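Local coordinates for protein FAD-binding oxidoreductase (Gulosibacter chungangensis, PDB 7PBG) that oxidises 4-alkylphenols such as 4-ethylphenol by means of a covalently bound FAD, a dehydrogenation that can lead to 4-vinylphenol, at residues A285-K290 / A384-W389; L313-W318 / D362-L367; L115-K120 / S142-M147. All blocks are in the same frame, centred on the assembly; numbering follows the deposited sequence.

Interaction 3 comes first along the chain, linking strand 114-118 to the connection after helix 132-142 within the FAD binding domain. Interactions 1 and 2 follow, with both segments of interaction 2 falling in sequence between those of interaction 1. Their centres are 13 Å apart and they touch: Val288 and Cys287 of helix 281-288 pack on Leu367 of helix 363-375, and Ala285 packs on Leu313. Interaction 3 lies about 34 Å from interaction 1 and 35 Å from interaction 2, centre to centre. The first two thus form one continuous packed region, of which interaction 1 meets the flavin and interaction 2 lies farther out, whereas the third joins parts of the FAD binding domain away from the annotated sites.

Interaction 1 of 3, residues A285-K290 / A384-W389; sequences AACVSK and AAVFDW. With FAD (flavin-adenine dinucleotide), chain C.
Trp389 lays one face of its indole over Ala286, and this overlap is the tightly packed part of a contact between the end of helix 281-288 with the residues after it and the 3-10 turn with Trp389 that follows. Ala286 CB stands 4.0 Å from the centroid of the Trp389 six-membered ring and 28° off its normal, a CH-pi contact displaced toward the rim at CE3. In the ring plane, Ser289 O approaches Trp389 CE3 edge-on at 3.2 Å. The CB bond of Trp389 points away from the helix, but CG anti to the backbone N (chi1 -179°) is placed so that the indole can lie over Ala286; a hydrogen bond from NE1 to Asp426 fixes its turn. An alanine in place of Trp389 would probably open a gap over Ala286 and leave Asp426 without its indole partner. Nearby, Ala385 CB presses on Cys287 O at 3.3 Å.

Toward the cofactor, the two branches of Val386 divide their work: CG1 meets Cys287 SG at 3.9 Å, while CG2 lies 4.0 Å from C7M of FAD. Phe387 turns its ring edge to the other flavin methyl, C8M.

No direct hydrogen bond crosses the contact; instead one water donates to Ala385 O (2.7 Å) and to Ser289 O, although other acceptors compete for its protons. The solvent side is looser. There the exposed Lys290 runs its aliphatic chain obliquely across Asp388, touching its carbonyl oxygen, but Lys290 NZ stays 5.2 Å from Asp388 OD2.

Around the contact, Met309 of helix 303-313 packs on both Ala285 and Trp389, and Leu367 of helix 363-375 covers Cys287 and Val288. Segment 384-389 leads on into strand 393-402, which carries His395, the covalent attachment point of FAD.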
loop_
_atom_site.group_PDB
_atom_site.type_symbol
_atom_site.label_atom_id
_atom_site.label_comp_id
_atom_site.label_asym_id
_atom_site.label_seq_id
_atom_site.Cartn_x
_atom_site.Cartn_y
_atom_site.Cartn_z
ATOM N N ALA A 285 -26.309 15.604 -15.801
ATOM C CA ALA A 285 -27.340 16.662 -15.829
ATOM C C ALA A 285 -27.251 17.501 -14.548
ATOM O O ALA A 285 -27.229 18.720 -14.604
ATOM C CB ALA A 285 -28.696 16.017 -16.008
ATOM N N ALA A 286 -27.114 16.858 -13.409
ATOM C CA ALA A 286 -27.152 17.579 -12.115
ATOM C C ALA A 286 -25.926 18.505 -11.938
ATOM O O ALA A 286 -25.998 19.423 -11.112
ATOM C CB ALA A 286 -27.289 16.575 -11.016
ATOM N N CYS A 287 -24.877 18.342 -12.762
ATOM C CA CYS A 287 -23.699 19.221 -12.747
ATOM C C CYS A 287 -23.891 20.483 -13.571
ATOM O O CYS A 287 -23.075 21.417 -13.393
ATOM C CB CYS A 287 -22.450 18.461 -13.168
ATOM S SG CYS A 287 -22.023 17.174 -11.968
ATOM N N VAL A 288 -24.874 20.527 -14.459
ATOM C CA VAL A 288 -25.036 21.634 -15.441
ATOM C C VAL A 288 -26.476 22.103 -15.517
ATOM O O VAL A 288 -26.753 22.971 -16.339
ATOM C CB VAL A 288 -24.600 21.235 -16.851
ATOM C CG1 VAL A 288 -23.098 21.048 -16.911
ATOM C CG2 VAL A 288 -25.380 20.032 -17.346
ATOM N N SER A 289 -27.328 21.623 -14.629
ATOM C CA SER A 289 -28.756 21.996 -14.675
ATOM C C SER A 289 -29.432 21.648 -13.359
ATOM O O SER A 289 -28.884 20.852 -12.600
ATOM C CB SER A 289 -29.426 21.332 -15.823
ATOM O OG SER A 289 -29.548 19.914 -15.585
ATOM N N LYS A 290 -30.661 22.122 -13.206
ATOM C CA LYS A 290 -31.535 21.821 -12.042
ATOM C C LYS A 290 -32.653 20.878 -12.490
ATOM O O LYS A 290 -32.976 20.806 -13.679
ATOM C CB LYS A 290 -32.156 23.106 -11.499
ATOM C CG LYS A 290 -31.158 24.088 -10.930
ATOM C CD LYS A 290 -31.832 25.230 -10.183
ATOM C CE LYS A 290 -30.823 26.075 -9.431
ATOM N NZ LYS A 290 -29.773 26.569 -10.350
ATOM N N ALA A 384 -20.156 20.619 -7.371
ATOM C CA ALA A 384 -20.898 21.332 -6.303
ATOM C C ALA A 384 -22.274 21.789 -6.830
ATOM O O ALA A 384 -23.223 21.925 -6.051
ATOM C CB ALA A 384 -20.092 22.490 -5.758
ATOM N N ALA A 385 -22.456 21.903 -8.132
ATOM C CA ALA A 385 -23.772 22.205 -8.729
ATOM C C ALA A 385 -24.845 21.172 -8.354
ATOM O O ALA A 385 -26.045 21.514 -8.353
ATOM C CB ALA A 385 -23.560 22.270 -10.223
ATOM N N VAL A 386 -24.466 19.930 -8.017
ATOM C CA VAL A 386 -25.486 18.915 -7.681
ATOM C C VAL A 386 -26.256 19.371 -6.431
ATOM O O VAL A 386 -27.406 18.958 -6.285
ATOM C CB VAL A 386 -24.919 17.490 -7.506
ATOM C CG1 VAL A 386 -24.157 17.077 -8.733
ATOM C CG2 VAL A 386 -24.095 17.317 -6.250
ATOM N N PHE A 387 -25.665 20.218 -5.571
ATOM C CA PHE A 387 -26.311 20.753 -4.335
ATOM C C PHE A 387 -27.494 21.666 -4.696
ATOM O O PHE A 387 -28.323 21.992 -3.827
ATOM C CB PHE A 387 -25.321 21.506 -3.426
ATOM C CG PHE A 387 -24.089 20.737 -3.050
ATOM C CD1 PHE A 387 -24.161 19.371 -2.874
ATOM C CD2 PHE A 387 -22.862 21.361 -2.898
ATOM C CE1 PHE A 387 -23.028 18.638 -2.592
ATOM C CE2 PHE A 387 -21.744 20.632 -2.535
ATOM C CZ PHE A 387 -21.828 19.263 -2.400
ATOM N N ASP A 388 -27.547 22.129 -5.939
ATOM C CA ASP A 388 -28.587 23.075 -6.394
ATOM C C ASP A 388 -29.594 22.330 -7.259
ATOM O O ASP A 388 -30.508 22.976 -7.774
ATOM C CB ASP A 388 -27.994 24.289 -7.134
ATOM C CG ASP A 388 -27.107 25.154 -6.259
ATOM O OD1 ASP A 388 -27.417 25.303 -5.070
ATOM O OD2 ASP A 388 -26.075 25.604 -6.761
ATOM N N TRP A 389 -29.475 21.004 -7.405
ATOM C CA TRP A 389 -30.406 20.227 -8.272
ATOM C C TRP A 389 -31.851 20.506 -7.875
ATOM O O TRP A 389 -32.710 20.636 -8.750
ATOM C CB TRP A 389 -30.070 18.754 -8.088
ATOM C CG TRP A 389 -30.858 17.760 -8.871
ATOM C CD1 TRP A 389 -31.581 16.744 -8.329
ATOM C CD2 TRP A 389 -30.928 17.577 -10.294
ATOM N NE1 TRP A 389 -32.136 15.979 -9.296
ATOM C CE2 TRP A 389 -31.704 16.417 -10.516
ATOM C CE3 TRP A 389 -30.378 18.231 -11.401
ATOM C CZ2 TRP A 389 -31.968 15.948 -11.793
ATOM C CZ3 TRP A 389 -30.639 17.775 -12.671
ATOM C CH2 TRP A 389 -31.436 16.639 -12.851
HETATM P PA FAD C . -11.913 15.547 6.510
HETATM O O1A FAD C . -13.371 15.755 6.763
HETATM O O2A FAD C . -10.934 16.548 7.071
HETATM O O5B FAD C . -11.525 14.133 7.070
HETATM C C5B FAD C . -12.333 12.987 6.842
HETATM C C4B FAD C . -12.114 12.037 7.993
HETATM O O4B FAD C . -10.734 11.568 8.017
HETATM C C3B FAD C . -12.331 12.619 9.399
HETATM O O3B FAD C . -13.711 12.620 9.754
HETATM C C2B FAD C . -11.415 11.739 10.265
HETATM O O2B FAD C . -12.077 10.521 10.555
HETATM C C1B FAD C . -10.220 11.541 9.338
HETATM N N9A FAD C . -9.200 12.550 9.449
HETATM C C8A FAD C . -9.037 13.617 8.623
HETATM N N7A FAD C . -8.013 14.346 8.957
HETATM C C5A FAD C . -7.512 13.765 10.098
HETATM C C6A FAD C . -6.397 14.058 10.889
HETATM N N6A FAD C . -5.614 15.126 10.684
HETATM N N1A FAD C . -6.171 13.255 11.953
HETATM C C2A FAD C . -6.978 12.181 12.146
HETATM N N3A FAD C . -8.033 11.790 11.443
HETATM C C4A FAD C . -8.248 12.641 10.419
HETATM N N1 FAD C . -14.612 11.752 -2.098
HETATM C C2 FAD C . -13.616 11.212 -2.777
HETATM O O2 FAD C . -12.682 10.610 -2.187
HETATM N N3 FAD C . -13.514 11.358 -4.112
HETATM C C4 FAD C . -14.468 11.987 -4.859
HETATM O O4 FAD C . -14.285 12.156 -6.080
HETATM C C4X FAD C . -15.555 12.527 -4.197
HETATM N N5 FAD C . -16.475 13.114 -4.915
HETATM C C5X FAD C . -17.537 13.652 -4.229
HETATM C C6 FAD C . -18.525 14.310 -4.974
HETATM C C7 FAD C . -19.600 14.931 -4.368
HETATM C C7M FAD C . -20.632 15.643 -5.217
HETATM C C8 FAD C . -19.685 14.904 -2.959
HETATM C C8M FAD C . -20.833 15.562 -2.256
HETATM C C9 FAD C . -18.737 14.230 -2.218
HETATM C C9A FAD C . -17.631 13.602 -2.821
HETATM N N10 FAD C . -16.626 12.966 -2.098
HETATM C C10 FAD C . -15.542 12.416 -2.767
HETATM C "C1'" FAD C . -16.615 12.946 -0.612
HETATM C "C2'" FAD C . -15.881 14.146 0.009
HETATM O "O2'" FAD C . -16.234 15.395 -0.678
HETATM C "C3'" FAD C . -14.341 14.073 -0.041
HETATM O "O3'" FAD C . -13.905 12.778 0.292
HETATM C "C4'" FAD C . -13.601 15.080 0.849
HETATM O "O4'" FAD C . -12.278 15.307 0.339
HETATM C "C5'" FAD C . -13.532 14.600 2.274
HETATM O "O5'" FAD C . -13.525 15.690 3.205
HETATM P P FAD C . -12.159 16.330 3.729
HETATM O O1P FAD C . -12.460 17.701 4.258
HETATM O O2P FAD C . -11.175 16.202 2.611
HETATM O O3P FAD C . -11.711 15.370 4.927
HETATM O O HOH W 1 -27.976 22.060 -10.206
#

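Interaction 2 of 3, residues L313-W318 / D362-L367; sequences LGIGHW and DRASEL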
loop_
_atom_site.group_PDB
_atom_site.type_symbol
_atom_site.label_atom_id
_atom_site.label_comp_id
_atom_site.label_asym_id
_atom_site.label_seq_id
_atom_site.Cartn_x
_atom_site.Cartn_y
_atom_site.Cartn_z
ATOM N N LEU A 313 -28.940 17.873 -23.632
ATOM C CA LEU A 313 -27.504 18.019 -23.268
ATOM C C LEU A 313 -26.631 17.443 -24.372
ATOM O O LEU A 313 -25.458 17.820 -24.445
ATOM C CB LEU A 313 -27.244 17.320 -21.950
ATOM C CG LEU A 313 -28.005 17.861 -20.751
ATOM C CD1 LEU A 313 -27.725 17.033 -19.528
ATOM C CD2 LEU A 313 -27.564 19.309 -20.494
ATOM N N GLY A 314 -27.185 16.569 -25.216
ATOM C CA GLY A 314 -26.394 15.958 -26.293
ATOM C C GLY A 314 -25.351 15.002 -25.729
ATOM O O GLY A 314 -24.240 14.977 -26.257
ATOM N N ILE A 315 -25.728 14.187 -24.748
ATOM C CA ILE A 315 -24.807 13.203 -24.120
ATOM C C ILE A 315 -25.365 11.772 -24.325
ATOM O O ILE A 315 -25.765 11.443 -25.457
ATOM C CB ILE A 315 -24.486 13.650 -22.678
ATOM C CG1 ILE A 315 -25.718 13.791 -21.786
ATOM C CG2 ILE A 315 -23.759 14.995 -22.716
ATOM C CD1 ILE A 315 -25.370 14.208 -20.380
ATOM N N GLY A 316 -25.340 10.933 -23.311
ATOM C CA GLY A 316 -25.875 9.555 -23.412
ATOM C C GLY A 316 -26.558 9.206 -22.122
ATOM O O GLY A 316 -26.350 9.915 -21.140
ATOM N N HIS A 317 -27.271 8.084 -22.078
ATOM C CA HIS A 317 -27.767 7.550 -20.795
ATOM C C HIS A 317 -26.590 7.155 -19.890
ATOM O O HIS A 317 -26.774 7.166 -18.654
ATOM C CB HIS A 317 -28.682 6.365 -21.078
ATOM C CG HIS A 317 -30.049 6.800 -21.469
ATOM N ND1 HIS A 317 -30.943 7.323 -20.554
ATOM C CD2 HIS A 317 -30.663 6.875 -22.669
ATOM C CE1 HIS A 317 -32.048 7.674 -21.181
ATOM N NE2 HIS A 317 -31.912 7.410 -22.478
ATOM N N TRP A 318 -25.463 6.734 -20.484
ATOM C CA TRP A 318 -24.167 6.457 -19.833
ATOM C C TRP A 318 -23.131 7.294 -20.568
ATOM O O TRP A 318 -23.204 7.378 -21.819
ATOM C CB TRP A 318 -23.805 4.965 -19.851
ATOM C CG TRP A 318 -24.751 4.169 -19.017
ATOM C CD1 TRP A 318 -25.761 3.368 -19.451
ATOM C CD2 TRP A 318 -24.801 4.145 -17.577
ATOM N NE1 TRP A 318 -26.437 2.857 -18.373
ATOM C CE2 TRP A 318 -25.868 3.297 -17.218
ATOM C CE3 TRP A 318 -24.023 4.731 -16.576
ATOM C CZ2 TRP A 318 -26.181 3.024 -15.879
ATOM C CZ3 TRP A 318 -24.331 4.482 -15.255
ATOM C CH2 TRP A 318 -25.392 3.630 -14.927
ATOM N N ASP A 362 -22.507 25.267 -24.336
ATOM C CA ASP A 362 -22.358 23.862 -24.837
ATOM C C ASP A 362 -22.155 23.004 -23.594
ATOM O O ASP A 362 -20.999 22.870 -23.117
ATOM C CB ASP A 362 -21.245 23.758 -25.880
ATOM C CG ASP A 362 -21.009 22.367 -26.413
ATOM O OD1 ASP A 362 -21.389 21.417 -25.726
ATOM O OD2 ASP A 362 -20.408 22.247 -27.513
ATOM N N ARG A 363 -23.251 22.555 -22.998
ATOM C CA ARG A 363 -23.169 21.930 -21.666
ATOM C C ARG A 363 -22.398 20.609 -21.753
ATOM O O ARG A 363 -21.671 20.281 -20.770
ATOM C CB ARG A 363 -24.540 21.767 -21.023
ATOM C CG ARG A 363 -25.132 23.099 -20.598
ATOM C CD ARG A 363 -26.597 22.973 -20.265
ATOM N NE ARG A 363 -27.467 22.667 -21.418
ATOM C CZ ARG A 363 -28.787 22.512 -21.333
ATOM N NH1 ARG A 363 -29.395 22.580 -20.155
ATOM N NH2 ARG A 363 -29.480 22.242 -22.412
ATOM N N ALA A 364 -22.479 19.876 -22.861
ATOM C CA ALA A 364 -21.653 18.649 -23.012
ATOM C C ALA A 364 -20.174 19.060 -22.893
ATOM O O ALA A 364 -19.346 18.347 -22.272
ATOM C CB ALA A 364 -21.899 17.956 -24.340
ATOM N N SER A 365 -19.809 20.176 -23.526
ATOM C CA SER A 365 -18.399 20.619 -23.524
ATOM C C SER A 365 -17.966 21.043 -22.115
ATOM O O SER A 365 -16.821 20.825 -21.737
ATOM C CB SER A 365 -18.122 21.663 -24.549
ATOM O OG SER A 365 -18.513 22.946 -24.095
ATOM N N GLU A 366 -18.893 21.554 -21.320
ATOM C CA GLU A 366 -18.615 21.987 -19.944
ATOM C C GLU A 366 -18.368 20.746 -19.108
ATOM O O GLU A 366 -17.433 20.736 -18.253
ATOM C CB GLU A 366 -19.813 22.796 -19.463
ATOM C CG GLU A 366 -19.647 23.436 -18.102
ATOM C CD GLU A 366 -20.939 24.018 -17.550
ATOM O OE1 GLU A 366 -21.840 24.356 -18.422
ATOM O OE2 GLU A 366 -21.091 24.083 -16.253
ATOM N N LEU A 367 -19.182 19.728 -19.341
ATOM C CA LEU A 367 -19.041 18.463 -18.573
ATOM C C LEU A 367 -17.717 17.800 -18.883
ATOM O O LEU A 367 -16.969 17.429 -17.950
ATOM C CB LEU A 367 -20.209 17.562 -18.911
ATOM C CG LEU A 367 -21.538 17.980 -18.295
ATOM C CD1 LEU A 367 -22.675 17.231 -18.972
ATOM C CD2 LEU A 367 -21.546 17.748 -16.786
HETATM O O HOH W 2 -24.681 20.251 -24.700
#
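Ala364, in the capped first turn of helix 363-375, packs against Leu313 and Ile315 where the chain leaves helix 303-313, so the start of one helix meets the finish of another. Ala364 CB is 3.6 Å from Leu313 O and 3.9 Å from Ile315 CG2. Gly314, with its positive phi, turns the chain out of the helix between these two residues.

Ile315 reaches the second helix with both branches. CG1 stands between the backbone N and the carbonyl carbon (chi1 59°), and beyond it Ile315 CD1 extends to Leu367 CD1 at 4.3 Å, while Ile315 CG2 faces Ala364. On the other flank, Leu313 CD2 lies 3.4 Å above the plane of the Arg363 guanidinium, over its centre, and the two side chains cross at about a right angle. A bend at chi3 (-67°) turns NE of Arg363 back toward Leu313 CD2; CB and CD border the same methyl. Arg363 NH1 has a long, weak ion pair with Glu293.

The helix start is well defined. Asp362 is the N-cap: its OD1 accepts from Ser365 N at 3.0 Å with an N-H...O angle of 152°, the donor standing above the carboxylate plane. Ser365 OG in turn donates to Asp362 O at 2.7 Å, and that oxygen also receives Glu366 N.

No direct hydrogen bond joins the segments, but a water donates to Leu313 O (2.6 Å) and accepts from Ala364 N (2.9 Å). The chemistry implies an interface closed by methyl groups and bridged by one water: the arginine offers its flat face to a leucine, and the water satisfies a carbonyl and an amide at two helix ends whose partial charges are likely to be complementary.

Interaction 3 of 3, residues L115-K120 / S142-M147; sequences LEINEK and SGAKLM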
loop_
_atom_site.group_PDB
_atom_site.type_symbol
_atom_site.label_atom_id
_atom_site.label_comp_id
_atom_site.label_asym_id
_atom_site.label_seq_id
_atom_site.Cartn_x
_atom_site.Cartn_y
_atom_site.Cartn_z
ATOM N N LEU A 115 4.531 22.460 3.182
ATOM C CA LEU A 115 5.880 22.560 3.795
ATOM C C LEU A 115 6.984 22.266 2.799
ATOM O O LEU A 115 8.129 22.626 3.081
ATOM C CB LEU A 115 5.960 21.644 5.005
ATOM C CG LEU A 115 4.982 22.041 6.091
ATOM C CD1 LEU A 115 5.022 21.053 7.188
ATOM C CD2 LEU A 115 5.272 23.427 6.648
ATOM N N GLU A 116 6.669 21.585 1.705
ATOM C CA GLU A 116 7.699 21.170 0.738
ATOM C C GLU A 116 6.986 20.866 -0.570
ATOM O O GLU A 116 5.976 20.168 -0.554
ATOM C CB GLU A 116 8.507 19.982 1.238
ATOM C CG GLU A 116 9.632 19.579 0.289
ATOM C CD GLU A 116 10.610 18.547 0.822
ATOM O OE1 GLU A 116 10.340 18.009 1.888
ATOM O OE2 GLU A 116 11.664 18.315 0.153
ATOM N N ILE A 117 7.629 21.228 -1.659
ATOM C CA ILE A 117 7.310 20.757 -3.030
ATOM C C ILE A 117 8.650 20.359 -3.646
ATOM O O ILE A 117 9.429 21.212 -4.085
ATOM C CB ILE A 117 6.588 21.811 -3.844
ATOM C CG1 ILE A 117 5.279 22.247 -3.182
ATOM C CG2 ILE A 117 6.371 21.344 -5.274
ATOM C CD1 ILE A 117 4.792 23.541 -3.754
ATOM N N ASN A 118 8.907 19.068 -3.612
ATOM C CA ASN A 118 10.203 18.535 -4.073
ATOM C C ASN A 118 10.016 18.130 -5.531
ATOM O O ASN A 118 9.401 17.050 -5.795
ATOM C CB ASN A 118 10.640 17.406 -3.149
ATOM C CG ASN A 118 12.062 16.965 -3.420
ATOM O OD1 ASN A 118 12.480 16.838 -4.581
ATOM N ND2 ASN A 118 12.803 16.743 -2.343
ATOM N N GLU A 119 10.577 18.895 -6.455
ATOM C CA GLU A 119 10.408 18.534 -7.885
ATOM C C GLU A 119 11.227 17.271 -8.242
ATOM O O GLU A 119 10.700 16.421 -8.939
ATOM C CB GLU A 119 10.840 19.690 -8.767
ATOM C CG GLU A 119 10.560 19.421 -10.232
ATOM C CD GLU A 119 10.732 20.661 -11.098
ATOM O OE1 GLU A 119 11.391 21.647 -10.615
ATOM O OE2 GLU A 119 10.165 20.658 -12.224
ATOM N N LYS A 120 12.501 17.201 -7.839
ATOM C CA LYS A 120 13.427 16.123 -8.256
ATOM C C LYS A 120 12.838 14.762 -7.861
ATOM O O LYS A 120 13.046 13.828 -8.595
ATOM C CB LYS A 120 14.794 16.308 -7.585
ATOM C CG LYS A 120 15.839 15.272 -7.994
ATOM C CD LYS A 120 17.240 15.624 -7.523
ATOM C CE LYS A 120 18.263 14.623 -8.026
ATOM N NZ LYS A 120 19.655 14.994 -7.674
ATOM N N SER A 142 5.335 27.371 -7.768
ATOM C CA SER A 142 6.711 26.842 -7.517
ATOM C C SER A 142 7.467 26.629 -8.833
ATOM O O SER A 142 8.724 26.581 -8.777
ATOM C CB SER A 142 6.688 25.560 -6.723
ATOM O OG SER A 142 6.382 24.436 -7.555
ATOM N N GLY A 143 6.748 26.493 -9.958
ATOM C CA GLY A 143 7.376 26.126 -11.227
ATOM C C GLY A 143 7.578 24.620 -11.330
ATOM O O GLY A 143 7.989 24.174 -12.399
ATOM N N ALA A 144 7.353 23.853 -10.272
ATOM C CA ALA A 144 7.659 22.392 -10.302
ATOM C C ALA A 144 6.745 21.681 -11.325
ATOM O O ALA A 144 5.525 21.935 -11.341
ATOM C CB ALA A 144 7.524 21.824 -8.914
ATOM N N LYS A 145 7.296 20.812 -12.174
ATOM C CA LYS A 145 6.535 20.085 -13.221
ATOM C C LYS A 145 5.909 18.817 -12.620
ATOM O O LYS A 145 6.239 17.687 -13.013
ATOM C CB LYS A 145 7.427 19.777 -14.427
ATOM C CG LYS A 145 8.095 21.014 -15.027
ATOM C CD LYS A 145 7.148 22.142 -15.325
ATOM C CE LYS A 145 7.778 23.263 -16.134
ATOM N NZ LYS A 145 7.906 24.521 -15.348
ATOM N N LEU A 146 4.972 19.049 -11.718
ATOM C CA LEU A 146 4.253 18.013 -10.955
ATOM C C LEU A 146 2.767 18.316 -11.032
ATOM O O LEU A 146 2.382 19.493 -11.118
ATOM C CB LEU A 146 4.698 18.052 -9.493
ATOM C CG LEU A 146 6.178 17.799 -9.190
ATOM C CD1 LEU A 146 6.342 17.918 -7.700
ATOM C CD2 LEU A 146 6.649 16.462 -9.693
ATOM N N MET A 147 1.967 17.269 -10.961
ATOM C CA MET A 147 0.504 17.321 -10.955
ATOM C C MET A 147 0.018 16.834 -9.605
ATOM O O MET A 147 0.605 15.887 -9.014
ATOM C CB MET A 147 -0.062 16.375 -12.022
ATOM C CG MET A 147 0.117 16.869 -13.414
ATOM S SD MET A 147 -0.292 15.503 -14.522
ATOM C CE MET A 147 -1.961 15.123 -13.982
#
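A surface contact within the FAD binding domain, this one sets Ile117 in strand 114-118 and Glu119 just beyond it against the turn that follows helix 132-142. It combines a small apolar cluster with one direct hydrogen bond, which runs from backbone to side chain.

Ile117 contributes mainly its CG2 methyl, with CD1 beside Ser142 CB. Ile117 CG2 lies 3.8 Å from Ala144 CB and 4.2 Å from Leu146 CD1, and it also borders the hydroxyl of Ser142. Leu146 CD1 also reaches the strand end, 3.7 Å from Asn118 O. Ala138 packs on Ile117 and Val139 on Leu146, both from helix 132-142.

Glu119 makes the polar link. Its chi1 of -174° puts CG anti to the backbone N, and the extended chain beyond it brings the carboxylate to the backbone N of Lys145. Glu119 CB rests 3.9 Å from Ala144 CB. Glu119 OE2 accepts from Lys145 N at 2.9 Å; the N-H...O angle of 167° shows a nearly straight bond, although the donor stands 59° above the carboxylate plane. The two side chains lie side by side and point the same way, yet Lys145 NZ is 5.5 Å from Glu119 OE2. Lys145 NZ bonds instead to Gly143 O at 3.0 Å.

The turn is braced internally as well. Ser142 OG accepts from Ala144 N (2.9 Å), forming an ST turn, and it is hydrogen-bonded to Val139 O too. The next residue after Glu119, Lys120, forms a salt bridge to Glu260 of the second subunit, which puts the contact near the dimer interface.

The arrangement is a helix-to-strand connection: an ST turn and then an inverse gamma turn centred on Lys145 lead into the short, weakly bonded strand at about 146-147, which pairs with 226-237 in the same antiparallel sheet as the hairpin 114-118/123-126 of this PCMH-type FAD-binding domain.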